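PDB 4O5P: uncharacterized protein from Pseudomonas aeruginosa, which is the type VI secretion effector Tle1, a phospholipase of the alpha/beta-hydrolase clan that probably hydrolyses membrane phospholipids. Local coordinates for residues A[154-166]-A[203-217]. Sequence-based numbering, arbitrary orientation.
Sequences VDALFYTLLKSRL and LEPKLKELEEKLRQR
L210 of helix 203-217 is a knob in a hole formed by V154, L157, F158 and L161 of helix 154-162. Its CD1 lies 3.7 Å from CD2 of L157, and the two side chains run alongside, pointing opposite ways. L210 CD2 meets the F158 ring at its edge, 4.1 Å from F158 CD1. With its CG anti to the backbone N (chi1 -167°), F158 turns this edge to L210. L166 CD2 sits over the middle of one ring face, 3.9 Å above the plane. Beyond the helix, the L166 backbone N is held by OD1 of D155 at 2.7 Å.

Knobs-into-holes packing runs both ways here, between helices crossing at 32° and pointing roughly the same way. Both helices flank the central, largely parallel sheet of the alpha/beta-hydrolase fold: L157 touches I65 of one strand, while L161 and L214 touch I226 of its neighbour.

V154 fits among L203, K206, L207 and L210. Its CG1 presses tightly on K206 CG at 3.4 Å. Two bends in the K206 chain, at chi2 and chi3, precede its NZ, which forms a salt bridge with E209 OE2; the hydrogen bond within it is weak. L161 is the third knob, among L210, K213, L214 and R217. L161 CD2 lies 3.7 Å from L214 CD2, and these two side chains cross near a right angle. The same L161 CD2 is 3.5 Å from R217 CD. R217 NH2 goes on to hydrogen-bond the carbonyl O of P224. At the margin, both methyls of L162 rest against CE of K213.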
ATOM      1  N   VAL A 154      13.493 -18.934  -2.111  1.00 20.02           N
ATOM      2  CA  VAL A 154      14.712 -19.630  -2.464  1.00 20.56           C
ATOM      3  C   VAL A 154      15.449 -19.950  -1.164  1.00 24.47           C
ATOM      4  O   VAL A 154      15.895 -21.079  -0.969  1.00 25.01           O
ATOM      5  CB  VAL A 154      15.598 -18.796  -3.421  1.00 21.55           C
ATOM      6  CG1 VAL A 154      17.003 -19.387  -3.508  1.00 23.48           C
ATOM      7  CG2 VAL A 154      14.986 -18.715  -4.807  1.00 18.89           C
ATOM      8  N   ASP A 155      15.539 -18.955  -0.276  1.00 20.95           N
ATOM      9  CA  ASP A 155      16.187 -19.101   1.026  1.00 23.48           C
ATOM     10  C   ASP A 155      15.564 -20.211   1.865  1.00 24.27           C
ATOM     11  O   ASP A 155      16.277 -21.010   2.458  1.00 26.39           O
ATOM     12  CB  ASP A 155      16.129 -17.782   1.801  1.00 21.75           C
ATOM     13  CG  ASP A 155      16.873 -17.849   3.128  1.00 29.25           C
ATOM     14  OD1 ASP A 155      18.117 -17.912   3.105  1.00 32.95           O
ATOM     15  OD2 ASP A 155      16.226 -17.830   4.200  1.00 27.18           O
ATOM     16  N   ALA A 156      14.235 -20.249   1.912  1.00 23.18           N
ATOM     17  CA  ALA A 156      13.526 -21.283   2.657  1.00 25.80           C
ATOM     18  C   ALA A 156      13.869 -22.683   2.149  1.00 24.64           C
ATOM     19  O   ALA A 156      14.143 -23.582   2.951  1.00 26.03           O
ATOM     20  CB  ALA A 156      12.020 -21.041   2.613  1.00 21.19           C
ATOM     21  N   LEU A 157      13.862 -22.866   0.825  1.00 26.38           N
ATOM     22  CA  LEU A 157      14.221 -24.185   0.278  1.00 24.30           C
ATOM     23  C   LEU A 157      15.687 -24.508   0.576  1.00 28.49           C
ATOM     24  O   LEU A 157      16.013 -25.609   1.011  1.00 26.44           O
ATOM     25  CB  LEU A 157      13.957 -24.243  -1.233  1.00 22.13           C
ATOM     26  CG  LEU A 157      13.908 -25.620  -1.903  1.00 23.81           C
ATOM     27  CD1 LEU A 157      13.037 -26.585  -1.101  1.00 23.35           C
ATOM     28  CD2 LEU A 157      13.399 -25.523  -3.333  1.00 23.81           C
ATOM     29  N   PHE A 158      16.551 -23.525   0.337  1.00 25.28           N
ATOM     30  CA  PHE A 158      17.987 -23.628   0.536  1.00 25.22           C
ATOM     31  C   PHE A 158      18.293 -24.089   1.948  1.00 30.44           C
ATOM     32  O   PHE A 158      19.135 -24.962   2.150  1.00 29.25           O
ATOM     33  CB  PHE A 158      18.616 -22.255   0.292  1.00 31.43           C
ATOM     34  CG  PHE A 158      20.112 -22.266   0.154  1.00 34.75           C
ATOM     35  CD1 PHE A 158      20.707 -22.639  -1.044  1.00 32.23           C
ATOM     36  CD2 PHE A 158      20.923 -21.848   1.204  1.00 35.99           C
ATOM     37  CE1 PHE A 158      22.084 -22.636  -1.187  1.00 37.47           C
ATOM     38  CE2 PHE A 158      22.312 -21.837   1.072  1.00 40.71           C
ATOM     39  CZ  PHE A 158      22.892 -22.231  -0.128  1.00 43.50           C
ATOM     40  N   TYR A 159      17.606 -23.515   2.932  1.00 27.09           N
ATOM     41  CA  TYR A 159      17.810 -23.937   4.314  1.00 31.52           C
ATOM     42  C   TYR A 159      17.240 -25.319   4.524  1.00 29.44           C
ATOM     43  O   TYR A 159      17.818 -26.128   5.256  1.00 32.25           O
ATOM     44  CB  TYR A 159      17.165 -22.975   5.312  1.00 29.28           C
ATOM     45  CG  TYR A 159      17.502 -23.297   6.761  1.00 32.11           C
ATOM     46  CD1 TYR A 159      16.742 -24.205   7.496  1.00 33.43           C
ATOM     47  CD2 TYR A 159      18.583 -22.694   7.387  1.00 34.18           C
ATOM     48  CE1 TYR A 159      17.057 -24.498   8.812  1.00 36.17           C
ATOM     49  CE2 TYR A 159      18.904 -22.976   8.691  1.00 32.59           C
ATOM     50  CZ  TYR A 159      18.140 -23.877   9.399  1.00 38.76           C
ATOM     51  OH  TYR A 159      18.462 -24.155  10.704  1.00 43.88           O
ATOM     52  N   THR A 160      16.098 -25.582   3.900  1.00 25.67           N
ATOM     53  CA  THR A 160      15.468 -26.884   4.050  1.00 26.50           C
ATOM     54  C   THR A 160      16.435 -27.994   3.641  1.00 29.91           C
ATOM     55  O   THR A 160      16.593 -28.976   4.363  1.00 27.18           O
ATOM     56  CB  THR A 160      14.167 -26.980   3.252  1.00 26.44           C
ATOM     57  OG1 THR A 160      13.237 -25.998   3.740  1.00 24.90           O
ATOM     58  CG2 THR A 160      13.553 -28.351   3.418  1.00 25.27           C
ATOM     59  N   LEU A 161      17.115 -27.808   2.514  1.00 29.94           N
ATOM     60  CA  LEU A 161      17.982 -28.851   1.956  1.00 29.42           C
ATOM     61  C   LEU A 161      19.411 -28.839   2.497  1.00 32.37           C
ATOM     62  O   LEU A 161      19.970 -29.893   2.803  1.00 33.74           O
ATOM     63  CB  LEU A 161      18.003 -28.751   0.427  1.00 28.97           C
ATOM     64  CG  LEU A 161      16.631 -28.914  -0.234  1.00 31.57           C
ATOM     65  CD1 LEU A 161      16.652 -28.563  -1.721  1.00 29.02           C
ATOM     66  CD2 LEU A 161      16.124 -30.325  -0.043  1.00 31.82           C
ATOM     67  N   LEU A 162      20.000 -27.655   2.632  1.00 30.38           N
ATOM     68  CA  LEU A 162      21.425 -27.547   2.934  1.00 31.30           C
ATOM     69  C   LEU A 162      21.776 -27.029   4.332  1.00 36.46           C
ATOM     70  O   LEU A 162      22.959 -26.916   4.667  1.00 35.73           O
ATOM     71  CB  LEU A 162      22.106 -26.669   1.886  1.00 29.82           C
ATOM     72  CG  LEU A 162      22.351 -27.345   0.541  1.00 38.25           C
ATOM     73  CD1 LEU A 162      22.047 -26.388  -0.610  1.00 36.54           C
ATOM     74  CD2 LEU A 162      23.792 -27.834   0.477  1.00 30.93           C
ATOM     75  N   LYS A 163      20.764 -26.696   5.130  1.00 32.55           N
ATOM     76  CA  LYS A 163      20.975 -26.232   6.506  1.00 34.72           C
ATOM     77  C   LYS A 163      21.828 -24.960   6.630  1.00 34.73           C
ATOM     78  O   LYS A 163      22.482 -24.726   7.652  1.00 37.39           O
ATOM     79  CB  LYS A 163      21.553 -27.350   7.377  1.00 35.05           C
ATOM     80  CG  LYS A 163      20.743 -28.637   7.326  1.00 34.14           C
ATOM     81  CD  LYS A 163      19.256 -28.397   7.598  1.00 34.36           C
ATOM     82  CE  LYS A 163      18.462 -29.692   7.454  1.00 35.33           C
ATOM     83  NZ  LYS A 163      16.988 -29.499   7.650  1.00 40.70           N
ATOM     84  N   SER A 164      21.813 -24.139   5.589  1.00 36.65           N
ATOM     85  CA  SER A 164      22.380 -22.798   5.662  1.00 37.98           C
ATOM     86  C   SER A 164      21.383 -21.853   5.008  1.00 33.54           C
ATOM     87  O   SER A 164      20.467 -22.291   4.310  1.00 35.89           O
ATOM     88  CB  SER A 164      23.728 -22.732   4.948  1.00 35.99           C
ATOM     89  OG  SER A 164      23.614 -23.204   3.616  1.00 43.43           O
ATOM     90  N   ARG A 165      21.543 -20.559   5.231  1.00 30.75           N
ATOM     91  CA  ARG A 165      20.657 -19.596   4.595  1.00 29.28           C
ATOM     92  C   ARG A 165      21.466 -18.707   3.669  1.00 35.66           C
ATOM     93  O   ARG A 165      22.686 -18.599   3.828  1.00 33.05           O
ATOM     94  CB  ARG A 165      19.923 -18.769   5.652  1.00 34.31           C
ATOM     95  CG  ARG A 165      20.544 -18.851   7.043  1.00 34.24           C
ATOM     96  CD  ARG A 165      19.525 -18.528   8.140  1.00 36.96           C
ATOM     97  NE  ARG A 165      18.983 -19.718   8.807  1.00 36.62           N
ATOM     98  CZ  ARG A 165      17.992 -19.684   9.699  1.00 43.49           C
ATOM     99  NH1 ARG A 165      17.431 -18.527  10.023  1.00 46.14           N
ATOM    100  NH2 ARG A 165      17.551 -20.800  10.267  1.00 38.30           N
ATOM    101  N   LEU A 166      20.803 -18.080   2.700  1.00 34.53           N
ATOM    102  CA  LEU A 166      21.506 -17.227   1.737  1.00 33.17           C
ATOM    103  C   LEU A 166      22.238 -16.078   2.433  1.00 34.72           C
ATOM    104  O   LEU A 166      21.703 -15.448   3.344  1.00 34.27           O
ATOM    105  CB  LEU A 166      20.540 -16.686   0.685  1.00 29.37           C
ATOM    106  CG  LEU A 166      19.788 -17.700  -0.186  1.00 33.53           C
ATOM    107  CD1 LEU A 166      18.759 -16.980  -1.055  1.00 31.00           C
ATOM    108  CD2 LEU A 166      20.745 -18.506  -1.052  1.00 30.15           C
ATOM    109  N   LEU A 203      16.974 -15.981 -11.050  1.00 24.80           N
ATOM    110  CA  LEU A 203      16.604 -17.071 -10.135  1.00 26.61           C
ATOM    111  C   LEU A 203      17.053 -18.453 -10.604  1.00 27.92           C
ATOM    112  O   LEU A 203      17.153 -19.393  -9.802  1.00 27.37           O
ATOM    113  CB  LEU A 203      15.095 -17.099  -9.910  1.00 23.18           C
ATOM    114  CG  LEU A 203      14.504 -15.949  -9.091  1.00 24.23           C
ATOM    115  CD1 LEU A 203      13.048 -16.228  -8.770  1.00 24.23           C
ATOM    116  CD2 LEU A 203      15.316 -15.700  -7.829  1.00 21.97           C
ATOM    117  N   GLU A 204      17.292 -18.587 -11.903  1.00 26.19           N
ATOM    118  CA  GLU A 204      17.552 -19.906 -12.484  1.00 32.85           C
ATOM    119  C   GLU A 204      18.703 -20.739 -11.901  1.00 31.50           C
ATOM    120  O   GLU A 204      18.522 -21.938 -11.677  1.00 29.38           O
ATOM    121  CB  GLU A 204      17.652 -19.825 -14.009  1.00 37.48           C
ATOM    122  CG  GLU A 204      16.336 -20.132 -14.715  1.00 40.15           C
ATOM    123  CD  GLU A 204      16.460 -21.314 -15.654  1.00 46.98           C
ATOM    124  OE1 GLU A 204      17.340 -21.279 -16.548  1.00 43.88           O
ATOM    125  OE2 GLU A 204      15.686 -22.283 -15.487  1.00 48.18           O
ATOM    126  N   PRO A 205      19.882 -20.130 -11.668  1.00 33.03           N
ATOM    127  CA  PRO A 205      20.978 -20.946 -11.132  1.00 33.83           C
ATOM    128  C   PRO A 205      20.619 -21.608  -9.807  1.00 31.98           C
ATOM    129  O   PRO A 205      20.894 -22.801  -9.621  1.00 30.44           O
ATOM    130  CB  PRO A 205      22.094 -19.921 -10.903  1.00 32.22           C
ATOM    131  CG  PRO A 205      21.858 -18.893 -11.930  1.00 25.19           C
ATOM    132  CD  PRO A 205      20.348 -18.771 -12.013  1.00 33.13           C
ATOM    133  N   LYS A 206      20.018 -20.846  -8.902  1.00 29.10           N
ATOM    134  CA  LYS A 206      19.613 -21.390  -7.615  1.00 29.42           C
ATOM    135  C   LYS A 206      18.488 -22.429  -7.752  1.00 26.98           C
ATOM    136  O   LYS A 206      18.557 -23.496  -7.140  1.00 24.84           O
ATOM    137  CB  LYS A 206      19.223 -20.259  -6.661  1.00 28.79           C
ATOM    138  CG  LYS A 206      19.693 -20.467  -5.231  1.00 27.77           C
ATOM    139  CD  LYS A 206      21.177 -20.720  -5.141  1.00 33.83           C
ATOM    140  CE  LYS A 206      21.987 -19.442  -5.191  1.00 37.45           C
ATOM    141  NZ  LYS A 206      23.409 -19.770  -5.507  1.00 30.06           N
ATOM    142  N   LEU A 207      17.471 -22.136  -8.563  1.00 23.28           N
ATOM    143  CA  LEU A 207      16.368 -23.084  -8.767  1.00 21.84           C
ATOM    144  C   LEU A 207      16.865 -24.409  -9.346  1.00 26.54           C
ATOM    145  O   LEU A 207      16.322 -25.465  -9.045  1.00 21.66           O
ATOM    146  CB  LEU A 207      15.288 -22.510  -9.687  1.00 20.10           C
ATOM    147  CG  LEU A 207      14.544 -21.288  -9.159  1.00 22.06           C
ATOM    148  CD1 LEU A 207      13.577 -20.767 -10.200  1.00 26.77           C
ATOM    149  CD2 LEU A 207      13.821 -21.627  -7.867  1.00 21.26           C
ATOM    150  N   LYS A 208      17.888 -24.352 -10.181  1.00 24.55           N
ATOM    151  CA  LYS A 208      18.429 -25.575 -10.757  1.00 26.82           C
ATOM    152  C   LYS A 208      19.229 -26.345  -9.725  1.00 24.96           C
ATOM    153  O   LYS A 208      19.084 -27.564  -9.630  1.00 25.45           O
ATOM    154  CB  LYS A 208      19.257 -25.277 -12.005  1.00 31.44           C
ATOM    155  CG  LYS A 208      18.387 -24.920 -13.211  1.00 36.23           C
ATOM    156  CD  LYS A 208      19.209 -24.556 -14.430  1.00 44.52           C
ATOM    157  CE  LYS A 208      18.303 -24.180 -15.598  1.00 46.29           C
ATOM    158  NZ  LYS A 208      19.002 -23.280 -16.562  1.00 40.94           N
ATOM    159  N   GLU A 209      20.053 -25.638  -8.944  1.00 25.40           N
ATOM    160  CA  GLU A 209      20.811 -26.271  -7.861  1.00 25.47           C
ATOM    161  C   GLU A 209      19.847 -27.003  -6.952  1.00 24.62           C
ATOM    162  O   GLU A 209      20.076 -28.147  -6.568  1.00 19.27           O
ATOM    163  CB  GLU A 209      21.520 -25.234  -7.000  1.00 26.57           C
ATOM    164  CG  GLU A 209      22.834 -24.688  -7.515  1.00 30.54           C
ATOM    165  CD  GLU A 209      23.379 -23.614  -6.590  1.00 35.14           C
ATOM    166  OE1 GLU A 209      23.243 -23.757  -5.351  1.00 37.06           O
ATOM    167  OE2 GLU A 209      23.929 -22.614  -7.096  1.00 39.67           O
ATOM    168  N   LEU A 210      18.770 -26.321  -6.593  1.00 25.24           N
ATOM    169  CA  LEU A 210      17.825 -26.846  -5.616  1.00 23.41           C
ATOM    170  C   LEU A 210      17.075 -28.038  -6.171  1.00 24.58           C
ATOM    171  O   LEU A 210      16.812 -29.015  -5.452  1.00 24.52           O
ATOM    172  CB  LEU A 210      16.838 -25.750  -5.184  1.00 25.66           C
ATOM    173  CG  LEU A 210      17.522 -24.573  -4.485  1.00 20.79           C
ATOM    174  CD1 LEU A 210      16.520 -23.591  -3.879  1.00 22.03           C
ATOM    175  CD2 LEU A 210      18.490 -25.053  -3.444  1.00 23.79           C
ATOM    176  N   GLU A 211      16.741 -27.964  -7.456  1.00 22.93           N
ATOM    177  CA  GLU A 211      16.052 -29.061  -8.109  1.00 23.90           C
ATOM    178  C   GLU A 211      16.950 -30.281  -8.189  1.00 21.76           C
ATOM    179  O   GLU A 211      16.481 -31.406  -8.013  1.00 20.73           O
ATOM    180  CB  GLU A 211      15.600 -28.665  -9.506  1.00 22.27           C
ATOM    181  CG  GLU A 211      14.650 -29.688 -10.100  1.00 25.57           C
ATOM    182  CD  GLU A 211      13.986 -29.222 -11.384  1.00 29.23           C
ATOM    183  OE1 GLU A 211      14.531 -28.311 -12.040  1.00 31.79           O
ATOM    184  OE2 GLU A 211      12.922 -29.778 -11.739  1.00 33.62           O
ATOM    185  N   GLU A 212      18.231 -30.040  -8.459  1.00 21.49           N
ATOM    186  CA  GLU A 212      19.255 -31.089  -8.521  1.00 25.87           C
ATOM    187  C   GLU A 212      19.371 -31.781  -7.175  1.00 23.44           C
ATOM    188  O   GLU A 212      19.425 -33.009  -7.116  1.00 23.85           O
ATOM    189  CB  GLU A 212      20.631 -30.485  -8.857  1.00 25.47           C
ATOM    190  CG  GLU A 212      21.462 -31.227  -9.917  1.00 30.76           C
ATOM    191  CD  GLU A 212      21.308 -32.740  -9.884  1.00 25.10           C
ATOM    192  OE1 GLU A 212      22.053 -33.417  -9.139  1.00 27.32           O
ATOM    193  OE2 GLU A 212      20.447 -33.255 -10.623  1.00 27.47           O
ATOM    194  N   LYS A 213      19.439 -30.992  -6.097  1.00 18.84           N
ATOM    195  CA  LYS A 213      19.469 -31.566  -4.751  1.00 21.74           C
ATOM    196  C   LYS A 213      18.237 -32.420  -4.457  1.00 24.25           C
ATOM    197  O   LYS A 213      18.348 -33.508  -3.867  1.00 21.07           O
ATOM    198  CB  LYS A 213      19.605 -30.480  -3.695  1.00 20.23           C
ATOM    199  CG  LYS A 213      20.793 -29.547  -3.892  1.00 27.38           C
ATOM    200  CD  LYS A 213      22.132 -30.210  -3.550  1.00 33.32           C
ATOM    201  CE  LYS A 213      23.188 -29.156  -3.124  1.00 30.83           C
ATOM    202  NZ  LYS A 213      24.527 -29.775  -2.845  1.00 32.18           N
ATOM    203  N   LEU A 214      17.067 -31.937  -4.874  1.00 22.45           N
ATOM    204  CA  LEU A 214      15.822 -32.657  -4.628  1.00 20.64           C
ATOM    205  C   LEU A 214      15.839 -33.961  -5.416  1.00 23.15           C
ATOM    206  O   LEU A 214      15.392 -34.994  -4.923  1.00 23.54           O
ATOM    207  CB  LEU A 214      14.611 -31.797  -4.996  1.00 22.80           C
ATOM    208  CG  LEU A 214      14.293 -30.737  -3.943  1.00 25.20           C
ATOM    209  CD1 LEU A 214      13.347 -29.659  -4.482  1.00 23.13           C
ATOM    210  CD2 LEU A 214      13.721 -31.390  -2.688  1.00 23.29           C
ATOM    211  N   ARG A 215      16.378 -33.911  -6.630  1.00 18.97           N
ATOM    212  CA  ARG A 215      16.593 -35.120  -7.394  1.00 26.20           C
ATOM    213  C   ARG A 215      17.480 -36.119  -6.634  1.00 21.33           C
ATOM    214  O   ARG A 215      17.130 -37.286  -6.514  1.00 23.26           O
ATOM    215  CB  ARG A 215      17.217 -34.781  -8.740  1.00 29.52           C
ATOM    216  CG  ARG A 215      17.469 -35.994  -9.614  1.00 32.91           C
ATOM    217  CD  ARG A 215      18.199 -35.601 -10.890  1.00 34.22           C
ATOM    218  NE  ARG A 215      17.477 -36.066 -12.069  1.00 42.34           N
ATOM    219  CZ  ARG A 215      17.158 -35.297 -13.109  1.00 50.57           C
ATOM    220  NH1 ARG A 215      17.507 -34.013 -13.127  1.00 52.10           N
ATOM    221  NH2 ARG A 215      16.495 -35.815 -14.136  1.00 52.91           N
ATOM    222  N   GLN A 216      18.609 -35.659  -6.108  1.00 22.98           N
ATOM    223  CA  GLN A 216      19.527 -36.557  -5.408  1.00 25.99           C
ATOM    224  C   GLN A 216      18.823 -37.248  -4.241  1.00 27.77           C
ATOM    225  O   GLN A 216      18.951 -38.471  -4.045  1.00 21.64           O
ATOM    226  CB  GLN A 216      20.746 -35.788  -4.886  1.00 27.83           C
ATOM    227  CG  GLN A 216      21.746 -35.348  -5.951  1.00 25.35           C
ATOM    228  CD  GLN A 216      22.788 -34.392  -5.390  1.00 26.98           C
ATOM    229  OE1 GLN A 216      23.142 -34.467  -4.212  1.00 25.53           O
ATOM    230  NE2 GLN A 216      23.263 -33.476  -6.223  1.00 21.53           N
ATOM    231  N   ARG A 217      18.068 -36.461  -3.478  1.00 22.99           N
ATOM    232  CA  ARG A 217      17.432 -36.950  -2.260  1.00 22.25           C
ATOM    233  C   ARG A 217      16.357 -37.940  -2.585  1.00 22.17           C
ATOM    234  O   ARG A 217      16.157 -38.903  -1.843  1.00 21.50           O
ATOM    235  CB  ARG A 217      16.815 -35.787  -1.469  1.00 26.04           C
ATOM    236  CG  ARG A 217      17.817 -34.751  -1.035  1.00 23.01           C
ATOM    237  CD  ARG A 217      17.137 -33.641  -0.270  1.00 29.70           C
ATOM    238  NE  ARG A 217      16.848 -34.005   1.114  1.00 35.20           N
ATOM    239  CZ  ARG A 217      15.638 -34.316   1.557  1.00 30.65           C
ATOM    240  NH1 ARG A 217      14.608 -34.296   0.721  1.00 35.23           N
ATOM    241  NH2 ARG A 217      15.448 -34.630   2.831  1.00 35.47           N
TER